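Local coordinates for protein aminomethyltransferase (Bartonella henselae, PDB 3GIR) that belongs to the aminomethyltransferase (glycine cleavage T-protein) family, with a folate-binding domain followed by a C-terminal barrel domain, at residues M57-V65 and V243-R251; R255-D266 and T339-F347. All blocks are in the same frame, centred on the assembly; numbering follows the deposited sequence.

Interaction 1: M57-V65 and V243-R251. With NA (sodium ion), chain B.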
ATOM      1  N   MET A  57       3.083   5.161  16.095  1.00 16.49           N
ATOM      2  CA  MET A  57       2.018   5.655  15.175  1.00 15.99           C
ATOM      3  C   MET A  57       0.698   5.830  15.890  1.00 15.61           C
ATOM      4  O   MET A  57       0.409   5.043  16.816  1.00 16.19           O
ATOM      5  CB  MET A  57       1.829   4.697  14.000  1.00 15.84           C
ATOM      6  CG  MET A  57       3.029   4.505  13.112  1.00 16.96           C
ATOM      7  SD  MET A  57       3.515   6.010  12.265  1.00 18.84           S
ATOM      8  CE  MET A  57       2.218   6.109  10.977  1.00 17.00           C
ATOM      9  N   PRO A  58      -0.133   6.753  15.443  1.00 15.38           N
ATOM     10  CA  PRO A  58      -1.464   6.863  16.020  1.00 16.04           C
ATOM     11  C   PRO A  58      -2.319   5.721  15.500  1.00 17.25           C
ATOM     12  O   PRO A  58      -2.619   5.628  14.293  1.00 17.82           O
ATOM     13  CB  PRO A  58      -1.922   8.277  15.553  1.00 15.13           C
ATOM     14  CG  PRO A  58      -1.073   8.582  14.328  1.00 18.98           C
ATOM     15  CD  PRO A  58       0.158   7.834  14.480  1.00 16.38           C
ATOM     16  N   LEU A  59      -2.714   4.809  16.390  1.00 16.50           N
ATOM     17  CA  LEU A  59      -3.592   3.683  15.976  1.00 16.49           C
ATOM     18  C   LEU A  59      -5.054   4.078  15.851  1.00 16.60           C
ATOM     19  O   LEU A  59      -5.777   3.565  14.988  1.00 17.53           O
ATOM     20  CB  LEU A  59      -3.506   2.521  16.989  1.00 15.96           C
ATOM     21  CG  LEU A  59      -2.083   2.012  17.218  1.00 19.26           C
ATOM     22  CD1 LEU A  59      -2.118   0.761  18.171  1.00 21.61           C
ATOM     23  CD2 LEU A  59      -1.275   1.695  15.917  1.00 18.78           C
ATOM     24  N   THR A  60      -5.495   4.973  16.739  1.00 16.45           N
ATOM     25  CA  THR A  60      -6.856   5.458  16.731  0.50 17.02           C
ATOM     26  C   THR A  60      -6.908   6.783  17.468  1.00 17.17           C
ATOM     27  O   THR A  60      -5.923   7.153  18.120  1.00 17.44           O
ATOM     28  CB  THR A  60      -7.819   4.412  17.301  0.50 17.80           C
ATOM     29  OG1 THR A  60      -9.184   4.850  17.167  0.50 21.25           O
ATOM     30  CG2 THR A  60      -7.516   4.090  18.750  0.50 19.33           C
ATOM     31  N   TYR A  61      -7.996   7.500  17.205  1.00 17.41           N
ATOM     32  CA  TYR A  61      -8.279   8.788  17.818  1.00 17.06           C
ATOM     33  C   TYR A  61      -9.568   8.660  18.616  1.00 18.36           C
ATOM     34  O   TYR A  61     -10.242   7.611  18.615  1.00 19.52           O
ATOM     35  CB  TYR A  61      -8.365   9.827  16.740  1.00 17.65           C
ATOM     36  CG  TYR A  61      -7.059  10.069  16.029  1.00 15.77           C
ATOM     37  CD1 TYR A  61      -6.194  11.093  16.397  1.00 16.47           C
ATOM     38  CD2 TYR A  61      -6.718   9.282  14.949  1.00 14.91           C
ATOM     39  CE1 TYR A  61      -5.046  11.345  15.674  1.00 16.79           C
ATOM     40  CE2 TYR A  61      -5.557   9.506  14.241  1.00 14.05           C
ATOM     41  CZ  TYR A  61      -4.743  10.552  14.572  1.00 16.30           C
ATOM     42  OH  TYR A  61      -3.568  10.738  13.844  1.00 16.28           O
ATOM     43  N   PRO A  62      -9.934   9.713  19.345  1.00 18.01           N
ATOM     44  CA  PRO A  62     -11.208   9.595  20.089  1.00 17.98           C
ATOM     45  C   PRO A  62     -12.427   9.289  19.235  1.00 20.03           C
ATOM     46  O   PRO A  62     -13.340   8.570  19.713  1.00 21.62           O
ATOM     47  CB  PRO A  62     -11.283  10.938  20.839  1.00 20.14           C
ATOM     48  CG  PRO A  62      -9.855  11.305  20.987  1.00 19.18           C
ATOM     49  CD  PRO A  62      -9.202  10.938  19.659  1.00 17.95           C
ATOM     50  N   LEU A  63     -12.419   9.677  17.958  1.00 19.92           N
ATOM     51  CA  LEU A  63     -13.521   9.331  17.069  1.00 20.60           C
ATOM     52  C   LEU A  63     -13.711   7.787  16.992  1.00 20.93           C
ATOM     53  O   LEU A  63     -14.850   7.285  17.074  1.00 22.08           O
ATOM     54  CB  LEU A  63     -13.293   9.899  15.679  1.00 20.69           C
ATOM     55  CG  LEU A  63     -14.330   9.674  14.616  1.00 20.49           C
ATOM     56  CD1 LEU A  63     -15.728  10.157  15.128  1.00 22.54           C
ATOM     57  CD2 LEU A  63     -13.912  10.322  13.277  1.00 21.05           C
ATOM     58  N   GLY A  64     -12.601   7.065  16.893  1.00 21.70           N
ATOM     59  CA  GLY A  64     -12.576   5.625  17.068  1.00 20.53           C
ATOM     60  C   GLY A  64     -12.488   4.881  15.753  1.00 19.09           C
ATOM     61  O   GLY A  64     -12.890   5.391  14.681  1.00 18.97           O
ATOM     62  N   VAL A  65     -12.011   3.649  15.840  1.00 19.19           N
ATOM     63  CA  VAL A  65     -11.679   2.882  14.641  0.50 18.96           C
ATOM     64  C   VAL A  65     -12.884   2.725  13.695  1.00 18.40           C
ATOM     65  O   VAL A  65     -12.723   2.817  12.451  1.00 19.15           O
ATOM     66  CB  VAL A  65     -10.929   1.546  15.030  0.50 18.13           C
ATOM     67  CG1 VAL A  65     -11.884   0.521  15.729  0.50 17.24           C
ATOM     68  CG2 VAL A  65     -10.207   0.969  13.824  0.50 20.68           C
ATOM     69  N   VAL A 243     -13.046  17.082   7.379  1.00 18.23           N
ATOM     70  CA  VAL A 243     -11.790  16.335   7.575  1.00 17.23           C
ATOM     71  C   VAL A 243     -11.619  15.940   9.045  1.00 18.31           C
ATOM     72  O   VAL A 243     -11.771  16.752   9.957  1.00 17.96           O
ATOM     73  CB  VAL A 243     -10.592  17.185   7.154  1.00 17.30           C
ATOM     74  CG1 VAL A 243      -9.259  16.481   7.302  1.00 17.10           C
ATOM     75  CG2 VAL A 243     -10.709  17.561   5.656  1.00 18.74           C
ATOM     76  N   GLU A 244     -11.280  14.659   9.234  1.00 17.41           N
ATOM     77  CA  GLU A 244     -10.814  14.178  10.531  1.00 17.84           C
ATOM     78  C   GLU A 244      -9.561  13.381  10.347  1.00 16.51           C
ATOM     79  O   GLU A 244      -9.380  12.740   9.317  1.00 16.90           O
ATOM     80  CB  GLU A 244     -11.863  13.302  11.196  1.00 16.89           C
ATOM     81  CG  GLU A 244     -13.243  13.974  11.420  1.00 18.44           C
ATOM     82  CD  GLU A 244     -13.247  15.047  12.532  1.00 25.57           C
ATOM     83  OE1 GLU A 244     -12.276  15.210  13.281  1.00 29.37           O
ATOM     84  OE2 GLU A 244     -14.258  15.783  12.668  1.00 26.57           O
ATOM     85  N   TRP A 245      -8.737  13.319  11.379  1.00 17.29           N
ATOM     86  CA  TRP A 245      -7.625  12.370  11.415  1.00 16.87           C
ATOM     87  C   TRP A 245      -8.144  10.913  11.522  1.00 16.48           C
ATOM     88  O   TRP A 245      -9.161  10.639  12.201  1.00 15.84           O
ATOM     89  CB  TRP A 245      -6.805  12.557  12.664  1.00 17.22           C
ATOM     90  CG  TRP A 245      -5.838  13.691  12.732  1.00 17.33           C
ATOM     91  CD1 TRP A 245      -5.892  14.690  13.677  1.00 16.74           C
ATOM     92  CD2 TRP A 245      -4.672  13.937  11.943  1.00 16.52           C
ATOM     93  NE1 TRP A 245      -4.849  15.535  13.516  1.00 18.31           N
ATOM     94  CE2 TRP A 245      -4.066  15.107  12.461  1.00 17.28           C
ATOM     95  CE3 TRP A 245      -4.081  13.312  10.862  1.00 16.46           C
ATOM     96  CZ2 TRP A 245      -2.876  15.635  11.943  1.00 18.67           C
ATOM     97  CZ3 TRP A 245      -2.940  13.844  10.328  1.00 15.58           C
ATOM     98  CH2 TRP A 245      -2.332  15.016  10.873  1.00 17.78           C
ATOM     99  N   VAL A 246      -7.486  10.034  10.743  1.00 14.02           N
ATOM    100  CA  VAL A 246      -7.781   8.617  10.735  1.00 13.93           C
ATOM    101  C   VAL A 246      -6.495   7.880  11.178  1.00 13.52           C
ATOM    102  O   VAL A 246      -5.412   8.130  10.648  1.00 14.72           O
ATOM    103  CB  VAL A 246      -8.277   8.222   9.373  1.00 14.38           C
ATOM    104  CG1 VAL A 246      -8.631   6.725   9.357  1.00 14.65           C
ATOM    105  CG2 VAL A 246      -9.506   9.043   9.060  1.00 14.35           C
ATOM    106  N   GLY A 247      -6.623   6.934  12.088  1.00 14.36           N
ATOM    107  CA  GLY A 247      -5.527   6.154  12.633  1.00 15.84           C
ATOM    108  C   GLY A 247      -5.205   4.913  11.841  1.00 15.04           C
ATOM    109  O   GLY A 247      -5.900   4.558  10.884  1.00 15.83           O
ATOM    110  N   LEU A 248      -4.117   4.265  12.218  1.00 16.15           N
ATOM    111  CA  LEU A 248      -3.662   3.071  11.487  1.00 16.04           C
ATOM    112  C   LEU A 248      -4.651   1.936  11.510  1.00 16.25           C
ATOM    113  O   LEU A 248      -4.686   1.140  10.542  1.00 16.81           O
ATOM    114  CB  LEU A 248      -2.322   2.600  12.088  1.00 18.32           C
ATOM    115  CG  LEU A 248      -1.068   3.324  11.575  1.00 22.31           C
ATOM    116  CD1 LEU A 248       0.107   2.406  11.977  1.00 25.75           C
ATOM    117  CD2 LEU A 248      -0.899   3.938  10.066  1.00 21.43           C
ATOM    118  N   ALA A 249      -5.452   1.791  12.590  1.00 16.71           N
ATOM    119  CA  ALA A 249      -6.444   0.703  12.644  1.00 15.98           C
ATOM    120  C   ALA A 249      -7.471   0.832  11.530  1.00 16.52           C
ATOM    121  O   ALA A 249      -7.714  -0.133  10.799  1.00 17.00           O
ATOM    122  CB  ALA A 249      -7.056   0.497  14.040  1.00 18.71           C
ATOM    123  N   ALA A 250      -7.992   2.037  11.368  1.00 15.71           N
ATOM    124  CA  ALA A 250      -8.933   2.296  10.315  1.00 15.86           C
ATOM    125  C   ALA A 250      -8.247   2.271   8.955  1.00 15.71           C
ATOM    126  O   ALA A 250      -8.868   1.894   7.961  1.00 16.73           O
ATOM    127  CB  ALA A 250      -9.687   3.628  10.574  1.00 15.84           C
ATOM    128  N   ARG A 251      -7.007   2.796   8.870  1.00 14.20           N
ATOM    129  CA  ARG A 251      -6.251   2.636   7.621  1.00 14.46           C
ATOM    130  C   ARG A 251      -6.226   1.167   7.175  1.00 15.13           C
ATOM    131  O   ARG A 251      -6.367   0.854   5.997  1.00 15.29           O
ATOM    132  CB  ARG A 251      -4.839   3.185   7.755  1.00 15.71           C
ATOM    133  CG  ARG A 251      -3.902   2.922   6.628  1.00 14.61           C
ATOM    134  CD  ARG A 251      -2.688   3.747   6.767  1.00 17.53           C
ATOM    135  NE  ARG A 251      -1.518   3.331   6.000  1.00 17.14           N
ATOM    136  CZ  ARG A 251      -1.197   3.806   4.815  1.00 20.66           C
ATOM    137  NH1 ARG A 251      -1.999   4.643   4.188  1.00 19.90           N
ATOM    138  NH2 ARG A 251      -0.044   3.410   4.251  1.00 22.91           N
TER
HETATM  139 NA    NA B 373     -12.069  19.002  10.625  1.00 20.80          NA
HETATM  140  O   HOH W   1      -8.081   3.900  13.599  1.00 18.87           O
HETATM  141  O   HOH W   2      -3.082   9.683  11.107  1.00 16.29           O
HETATM  142  O   HOH W   3     -14.330  18.229  11.289  1.00 24.69           O
HETATM  143  O   HOH W   4     -11.558  18.287  12.835  1.00 30.59           O
HETATM  144  O   HOH W   5     -12.880  21.148  11.632  1.00 25.48           O
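The phenol ring of Tyr61 lies against Trp245, whose CB sits over one face, 3.6 Å from the Tyr61 ring centroid and 16° off the normal, a CH-pi contact. At the ring's edge, in its plane, comes the backbone N of Gly247, 3.5 Å from Tyr61 CE2. The indole lies almost parallel to the phenol but slid aside, so the rings barely overlap; Tyr61 OH reaches over the rim of one indole face. With CG of Tyr61 anti to its carbonyl carbon (chi1 -66°), the ring turns over Trp245 CB and the backbone that follows, where a flat group can offer its face to the one and its edge to the other. Its hydroxyl and Val246 O share a water.

Farther along, the segments join through backbone. Gly247, the N-cap of helix 248-257, packs so closely under Leu59 O that a side chain there would collide with this oxygen; glycine fits. The first amides of the helix then point at strand 55-60: Leu248 N bonds Pro58 O at 2.9 Å, and Ala249 N bonds Leu59 O at 3.0 Å on a lone pair. A second water links Leu59 O to Ala250 N. Beside these bonds, Leu248 CD1 packs 3.5 Å from Met57 CB, while its CD2 meets the methyl end of Met57, whose bent, flexible thioether chain can follow the leucine's branches.

Glu68 of helix 65-74 accepts from Tyr61 N, Gly64 N and Gly247 N, tying both segments together. The sodium ion is coordinated by Val243 O at 2.4 Å, the backbone carbonyls of Leu238 and Asp240, and three waters. Two of these waters donate to Glu244. The strand carbonyls thus satisfy amides that a helix start cannot pair internally, and Glu244 probably helps balance the sodium's charge through its water shell.

Interaction 2: R255-D266 and T339-F347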
ATOM      1  N   ARG A 255      -8.022  -0.415   3.726  1.00 15.41           N
ATOM      2  CA  ARG A 255      -7.265  -1.067   2.715  1.00 15.26           C
ATOM      3  C   ARG A 255      -7.673  -2.524   2.526  1.00 16.00           C
ATOM      4  O   ARG A 255      -7.650  -3.022   1.394  1.00 15.81           O
ATOM      5  CB  ARG A 255      -5.754  -0.913   2.939  1.00 14.45           C
ATOM      6  CG  ARG A 255      -5.169  -1.696   4.131  1.00 15.85           C
ATOM      7  CD  ARG A 255      -4.728  -3.019   3.669  1.00 16.35           C
ATOM      8  NE  ARG A 255      -4.360  -3.827   4.823  1.00 16.22           N
ATOM      9  CZ  ARG A 255      -3.980  -5.108   4.794  1.00 15.44           C
ATOM     10  NH1 ARG A 255      -3.865  -5.798   3.682  1.00 16.20           N
ATOM     11  NH2 ARG A 255      -3.660  -5.674   5.963  1.00 18.22           N
ATOM     12  N   LEU A 256      -7.985  -3.201   3.609  1.00 15.32           N
ATOM     13  CA  LEU A 256      -8.370  -4.610   3.537  1.00 16.43           C
ATOM     14  C   LEU A 256      -9.709  -4.798   2.846  1.00 18.15           C
ATOM     15  O   LEU A 256      -9.837  -5.636   1.942  1.00 17.27           O
ATOM     16  CB  LEU A 256      -8.321  -5.210   4.946  1.00 17.13           C
ATOM     17  CG  LEU A 256      -8.682  -6.692   5.137  1.00 19.45           C
ATOM     18  CD1 LEU A 256      -7.958  -7.549   4.074  1.00 20.53           C
ATOM     19  CD2 LEU A 256      -8.468  -7.118   6.609  1.00 22.20           C
ATOM     20  N   GLU A 257     -10.680  -3.957   3.150  1.00 17.71           N
ATOM     21  CA  GLU A 257     -11.960  -3.888   2.328  1.00 17.58           C
ATOM     22  C   GLU A 257     -11.700  -3.681   0.835  1.00 18.25           C
ATOM     23  O   GLU A 257     -12.394  -4.207  -0.019  1.00 19.27           O
ATOM     24  CB  GLU A 257     -12.886  -2.806   2.858  1.00 18.97           C
ATOM     25  CG  GLU A 257     -13.620  -3.163   4.067  1.00 18.94           C
ATOM     26  CD  GLU A 257     -14.615  -2.104   4.472  1.00 18.40           C
ATOM     27  OE1 GLU A 257     -14.503  -0.973   3.938  1.00 20.50           O
ATOM     28  OE2 GLU A 257     -15.487  -2.370   5.333  1.00 18.77           O
ATOM     29  N   ALA A 258     -10.725  -2.821   0.509  1.00 16.25           N
ATOM     30  CA  ALA A 258     -10.326  -2.490  -0.870  1.00 17.19           C
ATOM     31  C   ALA A 258      -9.489  -3.571  -1.577  1.00 17.83           C
ATOM     32  O   ALA A 258      -9.125  -3.405  -2.709  1.00 19.72           O
ATOM     33  CB  ALA A 258      -9.593  -1.107  -0.964  1.00 16.53           C
ATOM     34  N   GLY A 259      -9.171  -4.629  -0.878  1.00 17.97           N
ATOM     35  CA  GLY A 259      -8.379  -5.702  -1.394  1.00 19.88           C
ATOM     36  C   GLY A 259      -6.901  -5.456  -1.584  1.00 20.42           C
ATOM     37  O   GLY A 259      -6.233  -6.147  -2.411  1.00 22.14           O
ATOM     38  N   LEU A 260      -6.361  -4.466  -0.877  1.00 17.41           N
ATOM     39  CA  LEU A 260      -4.993  -4.039  -1.084  1.00 17.34           C
ATOM     40  C   LEU A 260      -4.042  -4.761  -0.202  1.00 18.13           C
ATOM     41  O   LEU A 260      -4.320  -4.954   0.973  1.00 19.95           O
ATOM     42  CB  LEU A 260      -4.885  -2.526  -0.895  1.00 16.06           C
ATOM     43  CG  LEU A 260      -5.908  -1.690  -1.666  1.00 20.28           C
ATOM     44  CD1 LEU A 260      -5.820  -0.199  -1.298  1.00 17.45           C
ATOM     45  CD2 LEU A 260      -5.663  -1.935  -3.126  1.00 20.84           C
ATOM     46  N   CYS A 261      -2.882  -5.110  -0.727  1.00 18.89           N
ATOM     47  CA  CYS A 261      -1.872  -5.841   0.084  1.00 18.58           C
ATOM     48  C   CYS A 261      -1.119  -4.963   1.049  1.00 19.58           C
ATOM     49  O   CYS A 261      -0.837  -3.773   0.766  1.00 20.11           O
ATOM     50  CB  CYS A 261      -0.839  -6.493  -0.796  1.00 20.33           C
ATOM     51  SG  CYS A 261      -1.520  -7.894  -1.715  1.00 23.10           S
ATOM     52  N   LEU A 262      -0.716  -5.567   2.167  1.00 17.87           N
ATOM     53  CA  LEU A 262       0.187  -4.927   3.111  1.00 17.84           C
ATOM     54  C   LEU A 262       1.483  -5.745   3.135  1.00 17.81           C
ATOM     55  O   LEU A 262       1.493  -6.923   3.555  1.00 17.22           O
ATOM     56  CB  LEU A 262      -0.452  -4.757   4.491  1.00 18.74           C
ATOM     57  CG  LEU A 262       0.561  -4.335   5.561  1.00 21.32           C
ATOM     58  CD1 LEU A 262       0.998  -2.917   5.184  1.00 24.85           C
ATOM     59  CD2 LEU A 262      -0.072  -4.408   6.948  1.00 26.25           C
ATOM     60  N   HIS A 263       2.612  -5.140   2.746  1.00 18.61           N
ATOM     61  CA  HIS A 263       3.835  -5.872   2.779  1.00 18.00           C
ATOM     62  C   HIS A 263       4.232  -6.158   4.218  1.00 16.96           C
ATOM     63  O   HIS A 263       4.058  -5.348   5.130  1.00 20.92           O
ATOM     64  CB  HIS A 263       4.952  -5.123   2.049  1.00 18.66           C
ATOM     65  CG  HIS A 263       6.143  -5.972   1.760  1.00 18.32           C
ATOM     66  ND1 HIS A 263       7.086  -6.235   2.718  1.00 20.34           N
ATOM     67  CD2 HIS A 263       6.505  -6.682   0.660  1.00 20.39           C
ATOM     68  CE1 HIS A 263       8.002  -7.043   2.220  1.00 19.00           C
ATOM     69  NE2 HIS A 263       7.681  -7.333   0.973  1.00 21.92           N
ATOM     70  N   GLY A 264       4.669  -7.401   4.430  1.00 21.00           N
ATOM     71  CA  GLY A 264       4.936  -7.925   5.782  1.00 20.29           C
ATOM     72  C   GLY A 264       3.798  -8.768   6.331  1.00 21.80           C
ATOM     73  O   GLY A 264       3.981  -9.534   7.284  1.00 23.59           O
ATOM     74  N   ASN A 265       2.627  -8.652   5.708  1.00 21.08           N
ATOM     75  CA  ASN A 265       1.446  -9.469   6.017  1.00 21.26           C
ATOM     76  C   ASN A 265       1.127 -10.330   4.816  1.00 19.05           C
ATOM     77  O   ASN A 265       1.423 -11.536   4.779  1.00 21.33           O
ATOM     78  CB  ASN A 265       0.218  -8.622   6.329  1.00 19.65           C
ATOM     79  CG  ASN A 265       0.178  -8.118   7.773  1.00 26.86           C
ATOM     80  OD1 ASN A 265       1.213  -7.737   8.344  1.00 27.21           O
ATOM     81  ND2 ASN A 265      -1.015  -8.040   8.337  1.00 25.54           N
ATOM     82  N   ASP A 266       0.581  -9.699   3.795  1.00 18.71           N
ATOM     83  CA  ASP A 266       0.093 -10.420   2.633  1.00 17.69           C
ATOM     84  C   ASP A 266       1.084 -10.728   1.557  1.00 19.69           C
ATOM     85  O   ASP A 266       0.803 -11.535   0.691  1.00 21.13           O
ATOM     86  CB  ASP A 266      -1.036  -9.622   2.009  1.00 18.31           C
ATOM     87  CG  ASP A 266      -1.985  -9.087   3.053  1.00 19.83           C
ATOM     88  OD1 ASP A 266      -2.601  -9.875   3.835  1.00 19.40           O
ATOM     89  OD2 ASP A 266      -2.062  -7.836   3.127  1.00 18.23           O
ATOM     90  N   THR A 339      -3.426 -13.960   6.508  1.00 16.36           N
ATOM     91  CA  THR A 339      -2.379 -12.920   6.551  1.00 15.91           C
ATOM     92  C   THR A 339      -2.874 -11.581   7.062  1.00 16.42           C
ATOM     93  O   THR A 339      -2.076 -10.800   7.629  1.00 17.94           O
ATOM     94  CB  THR A 339      -1.670 -12.780   5.253  1.00 15.74           C
ATOM     95  OG1 THR A 339      -2.613 -12.543   4.192  1.00 17.31           O
ATOM     96  CG2 THR A 339      -0.845 -14.025   4.923  1.00 15.95           C
ATOM     97  N   SER A 340      -4.164 -11.263   6.846  1.00 16.08           N
ATOM     98  CA  SER A 340      -4.765 -10.013   7.322  1.00 16.03           C
ATOM     99  C   SER A 340      -6.215 -10.283   7.672  1.00 17.31           C
ATOM    100  O   SER A 340      -6.880 -11.101   7.039  1.00 16.87           O
ATOM    101  CB  SER A 340      -4.739  -8.894   6.284  1.00 16.48           C
ATOM    102  OG  SER A 340      -3.442  -8.514   5.942  1.00 18.03           O
ATOM    103  N   GLY A 341      -6.701  -9.619   8.698  1.00 17.80           N
ATOM    104  CA  GLY A 341      -8.092  -9.787   9.075  1.00 19.65           C
ATOM    105  C   GLY A 341      -8.573  -8.737  10.018  1.00 20.99           C
ATOM    106  O   GLY A 341      -7.794  -8.307  10.897  1.00 23.51           O
ATOM    107  N   GLY A 342      -9.836  -8.337   9.880  1.00 19.76           N
ATOM    108  CA  GLY A 342     -10.458  -7.403  10.800  1.00 21.15           C
ATOM    109  C   GLY A 342     -11.931  -7.207  10.504  1.00 21.39           C
ATOM    110  O   GLY A 342     -12.486  -7.842   9.644  1.00 22.16           O
ATOM    111  N   PHE A 343     -12.588  -6.346  11.262  1.00 20.70           N
ATOM    112  CA  PHE A 343     -13.957  -5.986  10.981  1.00 20.64           C
ATOM    113  C   PHE A 343     -13.981  -4.900   9.940  1.00 20.64           C
ATOM    114  O   PHE A 343     -13.285  -3.876  10.092  1.00 21.94           O
ATOM    115  CB  PHE A 343     -14.668  -5.544  12.241  1.00 21.79           C
ATOM    116  CG  PHE A 343     -16.131  -5.275  12.039  1.00 21.00           C
ATOM    117  CD1 PHE A 343     -17.041  -6.318  11.996  1.00 22.57           C
ATOM    118  CD2 PHE A 343     -16.601  -3.971  11.934  1.00 26.37           C
ATOM    119  CE1 PHE A 343     -18.379  -6.051  11.787  1.00 26.16           C
ATOM    120  CE2 PHE A 343     -17.912  -3.708  11.767  1.00 28.83           C
ATOM    121  CZ  PHE A 343     -18.791  -4.756  11.655  1.00 26.85           C
ATOM    122  N   GLY A 344     -14.730  -5.097   8.857  1.00 19.71           N
ATOM    123  CA  GLY A 344     -14.885  -4.026   7.864  1.00 18.80           C
ATOM    124  C   GLY A 344     -16.206  -3.312   8.054  1.00 19.25           C
ATOM    125  O   GLY A 344     -17.243  -3.892   7.750  1.00 20.03           O
ATOM    126  N   PRO A 345     -16.217  -2.078   8.533  1.00 20.92           N
ATOM    127  CA  PRO A 345     -17.507  -1.422   8.813  1.00 20.30           C
ATOM    128  C   PRO A 345     -18.359  -1.143   7.576  1.00 21.72           C
ATOM    129  O   PRO A 345     -19.601  -1.029   7.681  1.00 21.66           O
ATOM    130  CB  PRO A 345     -17.087  -0.101   9.467  1.00 21.74           C
ATOM    131  CG  PRO A 345     -15.770  -0.409  10.065  1.00 22.29           C
ATOM    132  CD  PRO A 345     -15.099  -1.282   9.078  1.00 20.00           C
ATOM    133  N   SER A 346     -17.721  -0.998   6.423  1.00 20.81           N
ATOM    134  CA  SER A 346     -18.456  -0.748   5.162  1.00 21.16           C
ATOM    135  C   SER A 346     -19.046  -2.050   4.666  1.00 22.62           C
ATOM    136  O   SER A 346     -20.225  -2.101   4.312  1.00 25.62           O
ATOM    137  CB  SER A 346     -17.625  -0.070   4.098  1.00 21.31           C
ATOM    138  OG  SER A 346     -17.061   1.097   4.588  1.00 20.82           O
ATOM    139  N   PHE A 347     -18.261  -3.118   4.714  1.00 22.58           N
ATOM    140  CA  PHE A 347     -18.731  -4.453   4.359  1.00 23.38           C
ATOM    141  C   PHE A 347     -19.767  -4.962   5.374  1.00 24.71           C
ATOM    142  O   PHE A 347     -20.610  -5.813   5.004  1.00 25.48           O
ATOM    143  CB  PHE A 347     -17.541  -5.414   4.321  1.00 23.84           C
ATOM    144  CG  PHE A 347     -17.866  -6.772   3.762  1.00 21.59           C
ATOM    145  CD1 PHE A 347     -18.271  -6.875   2.440  1.00 23.71           C
ATOM    146  CD2 PHE A 347     -17.799  -7.899   4.519  1.00 23.21           C
ATOM    147  CE1 PHE A 347     -18.576  -8.122   1.870  1.00 23.96           C
ATOM    148  CE2 PHE A 347     -18.094  -9.196   3.984  1.00 21.28           C
ATOM    149  CZ  PHE A 347     -18.471  -9.279   2.642  1.00 24.17           C
TER
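Asp266 and Ser340 meet at the heart of a polar network joining the loop after helix 248-257 to strand 334-344. Asp266 OD1 takes two hydroxyl bonds, from Ser340 OG at 2.6 Å on its syn lone pair and from Thr339 OG1 at 2.7 Å on its anti lone pair. These small hydroxyl residues, neighbours in a classic beta bulge, reach the same oxygen.

The salt bridge uses the other oxygen: Asp266 OD2 lies 2.8 Å from Arg255 NH1, tilted out of the guanidinium plane, while Leu262 N takes its anti lone pair. Arg255 NH2 donates to Ser340 OG near that plane; Leu262 CB covers one guanidinium face and Leu256 CB lies off-centre on the other.

Backbone N-H groups bind a second carboxylate, that of Glu257, extended beyond CG: Phe347 N meets OE2 at 2.9 Å, from above the carboxylate plane, and Ser346 N more weakly; its OE1 pairs with Arg73.

The apolar packing is Leu256 CD2, 3.7 Å from Gly341 CA, against the flat backbone of two glycines.

Four donors, two on each oxygen, fix the rotation of the buried Asp266 carboxylate, and Arg255, also paired with Asp252, ties it to the helix.

Overall arrangement
Helix 248-257 runs through both contacts: its first turn belongs to interaction 1 and its last to interaction 2, and the centres of the two interactions lie about 16 Å apart. Interaction 1 stays within the folate-binding domain, fixing the helix start against strand 55-60; interaction 2 carries the helix end and following loop across to the C-terminal barrel domain. Helix 65-74, which begins at Val65 in interaction 1, serves both, through Glu68 in the first and through His69 and Arg73 in the second. The sodium ion lies at the outer end of interaction 1, beside Val243. Interaction 2 is nearer the middle of the molecule, its centre about 10 Å from that of the chain, against about 17 Å for interaction 1.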